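Carboxysome shell vertex protein CcmL (Synechocystis sp., PDB 2QW7) probably forms the pentameric vertices of the carboxysome, closing the polyhedral shell in which RuBisCO is sequestered. Local coordinates at residues L25-L30 with E53-A58. Residues are numbered along the deposited sequence; the frame is centred on the assembly and turned at random.
Sequences LLVQFL and EWVLVA
Strands 25-30 and 54-58 cross almost at a right angle (93°), their axes 8.7 Å apart at closest approach, and meet through apolar side chains alone. The one CH-pi contact lies at the end of the crossing: L30 points CD2 down onto the indole of W54, 3.4 Å from the centroid of the six-membered ring and only 9° off its normal, so the methyl sits squarely over one face. An alanine in place of W54 would remove this platform and would probably leave the L30 methyl poorly packed. The remaining contacts are aliphatic or aromatic-aliphatic. V27 spreads its two methyls over two partners: CG1 meets V55 CG2 at 3.9 Å, while CG2 reaches V57 CG2 tip to tip. With CG1 anti to its backbone N (chi1 -179°), V57 sets both methyls against F29 CE2, and its CG1 lies 3.7 Å from that atom, at the ring edge and near the ring plane. All six residues are buried: V27, F29, V55 and V57 inside the small barrel, consistent with an OB-like fold, and L30 with W54 at its margin, where Y93 stacks on W54. Strand 2-11 pairs with both crossing strands, its V6 and A4 touching V27 and V57; strand 39-45 flanks F29.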
ATOM      1  N   LEU A  25     -19.707   4.705  -0.937  1.00 26.04           N
ATOM      2  CA  LEU A  25     -19.515   6.091  -1.241  1.00 26.80           C
ATOM      3  C   LEU A  25     -18.227   6.324  -1.984  1.00 24.32           C
ATOM      4  O   LEU A  25     -17.203   5.701  -1.550  1.00 24.98           O
ATOM      5  CB  LEU A  25     -19.468   6.852   0.089  1.00 26.54           C
ATOM      6  CG  LEU A  25     -20.807   7.160   0.725  1.00 26.58           C
ATOM      7  CD1 LEU A  25     -20.459   7.842   2.048  1.00 22.10           C
ATOM      8  CD2 LEU A  25     -21.680   8.025  -0.238  1.00 24.71           C
ATOM      9  N   LEU A  26     -18.308   7.193  -3.017  1.00 22.12           N
ATOM     10  CA  LEU A  26     -17.166   7.633  -3.760  1.00 22.11           C
ATOM     11  C   LEU A  26     -16.627   8.848  -3.043  1.00 25.37           C
ATOM     12  O   LEU A  26     -17.221   9.905  -3.022  1.00 28.68           O
ATOM     13  CB  LEU A  26     -17.570   8.016  -5.177  1.00 28.95           C
ATOM     14  CG  LEU A  26     -16.677   8.665  -6.264  1.00 25.05           C
ATOM     15  CD1 LEU A  26     -15.538   7.769  -6.759  1.00 12.84           C
ATOM     16  CD2 LEU A  26     -17.686   8.904  -7.364  1.00 25.03           C
ATOM     17  N   VAL A  27     -15.439   8.724  -2.479  1.00 28.41           N
ATOM     18  CA  VAL A  27     -14.802   9.832  -1.774  1.00 25.73           C
ATOM     19  C   VAL A  27     -13.487  10.227  -2.381  1.00 26.90           C
ATOM     20  O   VAL A  27     -12.540   9.430  -2.324  1.00 26.28           O
ATOM     21  CB  VAL A  27     -14.546   9.494  -0.277  1.00 25.32           C
ATOM     22  CG1 VAL A  27     -15.823   9.720   0.442  1.00 25.55           C
ATOM     23  CG2 VAL A  27     -13.930   8.039   0.008  1.00  9.48           C
ATOM     24  N   GLN A  28     -13.415  11.461  -2.901  1.00 24.91           N
ATOM     25  CA  GLN A  28     -12.194  12.034  -3.501  1.00 21.72           C
ATOM     26  C   GLN A  28     -11.226  12.549  -2.446  1.00 26.44           C
ATOM     27  O   GLN A  28     -11.616  13.304  -1.531  1.00 28.43           O
ATOM     28  CB  GLN A  28     -12.556  13.215  -4.366  1.00 26.19           C
ATOM     29  CG  GLN A  28     -11.324  13.865  -5.038  1.00 24.13           C
ATOM     30  CD  GLN A  28     -11.717  14.610  -6.242  1.00 22.81           C
ATOM     31  OE1 GLN A  28     -12.657  15.413  -6.240  1.00 26.05           O
ATOM     32  NE2 GLN A  28     -10.960  14.411  -7.293  1.00 37.28           N
ATOM     33  N   PHE A  29      -9.952  12.179  -2.561  1.00 27.70           N
ATOM     34  CA  PHE A  29      -8.985  12.626  -1.563  1.00 25.31           C
ATOM     35  C   PHE A  29      -8.612  14.101  -1.686  1.00 30.16           C
ATOM     36  O   PHE A  29      -8.661  14.759  -2.801  1.00 26.38           O
ATOM     37  CB  PHE A  29      -7.718  11.804  -1.612  1.00 31.23           C
ATOM     38  CG  PHE A  29      -7.869  10.367  -1.112  1.00 29.39           C
ATOM     39  CD1 PHE A  29      -7.089   9.380  -1.643  1.00 25.32           C
ATOM     40  CD2 PHE A  29      -8.714  10.030  -0.066  1.00 30.16           C
ATOM     41  CE1 PHE A  29      -7.151   8.049  -1.117  1.00 33.32           C
ATOM     42  CE2 PHE A  29      -8.821   8.691   0.381  1.00 31.71           C
ATOM     43  CZ  PHE A  29      -8.023   7.699  -0.129  1.00 21.69           C
ATOM     44  N   LEU A  30      -8.290  14.625  -0.486  1.00 29.55           N
ATOM     45  CA  LEU A  30      -7.902  16.030  -0.312  1.00 27.38           C
ATOM     46  C   LEU A  30      -6.456  16.163   0.182  1.00 29.34           C
ATOM     47  O   LEU A  30      -5.955  15.376   0.931  1.00 25.29           O
ATOM     48  CB  LEU A  30      -8.811  16.679   0.713  1.00 26.56           C
ATOM     49  CG  LEU A  30     -10.138  17.296   0.300  1.00 23.84           C
ATOM     50  CD1 LEU A  30     -10.962  16.356  -0.478  1.00 27.34           C
ATOM     51  CD2 LEU A  30     -10.823  17.741   1.543  1.00 15.90           C
ATOM     52  N   GLU A  53     -19.551  16.674   2.180  1.00 26.80           N
ATOM     53  CA  GLU A  53     -19.020  16.639   3.531  1.00 23.98           C
ATOM     54  C   GLU A  53     -17.565  16.139   3.458  1.00 24.09           C
ATOM     55  O   GLU A  53     -17.198  15.337   2.594  1.00 24.19           O
ATOM     56  CB  GLU A  53     -19.904  15.772   4.461  1.00 28.59           C
ATOM     57  CG  GLU A  53     -21.267  16.400   5.046  1.00 23.72           C
ATOM     58  CD  GLU A  53     -21.786  15.612   6.338  1.00 27.91           C
ATOM     59  OE1 GLU A  53     -21.912  14.366   6.284  1.00 21.06           O
ATOM     60  OE2 GLU A  53     -22.109  16.224   7.403  1.00 23.83           O
ATOM     61  N   TRP A  54     -16.723  16.671   4.335  1.00 26.69           N
ATOM     62  CA  TRP A  54     -15.327  16.260   4.502  1.00 22.61           C
ATOM     63  C   TRP A  54     -15.320  15.120   5.488  1.00 24.38           C
ATOM     64  O   TRP A  54     -15.955  15.187   6.554  1.00 23.15           O
ATOM     65  CB  TRP A  54     -14.446  17.354   5.071  1.00 24.23           C
ATOM     66  CG  TRP A  54     -14.059  18.388   4.119  1.00 25.12           C
ATOM     67  CD1 TRP A  54     -14.791  18.869   3.070  1.00 26.81           C
ATOM     68  CD2 TRP A  54     -12.832  19.124   4.122  1.00 27.74           C
ATOM     69  NE1 TRP A  54     -14.072  19.859   2.393  1.00 24.75           N
ATOM     70  CE2 TRP A  54     -12.868  20.022   3.024  1.00 26.13           C
ATOM     71  CE3 TRP A  54     -11.699  19.100   4.931  1.00 28.87           C
ATOM     72  CZ2 TRP A  54     -11.828  20.901   2.747  1.00 26.34           C
ATOM     73  CZ3 TRP A  54     -10.664  19.967   4.643  1.00 26.00           C
ATOM     74  CH2 TRP A  54     -10.738  20.853   3.563  1.00 27.24           C
ATOM     75  N   VAL A  55     -14.532  14.092   5.161  1.00 25.91           N
ATOM     76  CA  VAL A  55     -14.556  12.851   5.906  1.00 23.18           C
ATOM     77  C   VAL A  55     -13.175  12.231   6.101  1.00 26.60           C
ATOM     78  O   VAL A  55     -12.197  12.571   5.426  1.00 23.27           O
ATOM     79  CB  VAL A  55     -15.547  11.887   5.142  1.00 23.46           C
ATOM     80  CG1 VAL A  55     -16.854  12.647   4.730  1.00 17.12           C
ATOM     81  CG2 VAL A  55     -14.935  11.318   3.905  1.00 20.72           C
ATOM     82  N   LEU A  56     -13.122  11.296   7.056  1.00 27.64           N
ATOM     83  CA  LEU A  56     -11.913  10.504   7.342  1.00 26.74           C
ATOM     84  C   LEU A  56     -12.037   9.151   6.714  1.00 27.61           C
ATOM     85  O   LEU A  56     -12.958   8.409   7.083  1.00 28.26           O
ATOM     86  CB  LEU A  56     -11.719  10.237   8.821  1.00 28.26           C
ATOM     87  CG  LEU A  56     -11.418  11.577   9.462  1.00 34.15           C
ATOM     88  CD1 LEU A  56     -11.090  11.160  10.893  1.00 29.06           C
ATOM     89  CD2 LEU A  56     -10.352  12.489   8.657  1.00 22.30           C
ATOM     90  N   VAL A  57     -11.033   8.819   5.880  1.00 27.89           N
ATOM     91  CA  VAL A  57     -10.979   7.565   5.115  1.00 27.35           C
ATOM     92  C   VAL A  57      -9.883   6.653   5.645  1.00 26.64           C
ATOM     93  O   VAL A  57      -8.719   6.997   5.597  1.00 28.31           O
ATOM     94  CB  VAL A  57     -10.599   7.863   3.590  1.00 30.48           C
ATOM     95  CG1 VAL A  57     -10.567   6.567   2.813  1.00 25.42           C
ATOM     96  CG2 VAL A  57     -11.542   8.993   2.876  1.00 24.54           C
ATOM     97  N   ALA A  58     -10.248   5.513   6.175  1.00 23.58           N
ATOM     98  CA  ALA A  58      -9.309   4.507   6.591  1.00 23.54           C
ATOM     99  C   ALA A  58      -9.030   3.576   5.414  1.00 25.55           C
ATOM    100  O   ALA A  58      -9.948   3.034   4.829  1.00 26.23           O
ATOM    101  CB  ALA A  58      -9.887   3.669   7.806  1.00 23.02           C
TER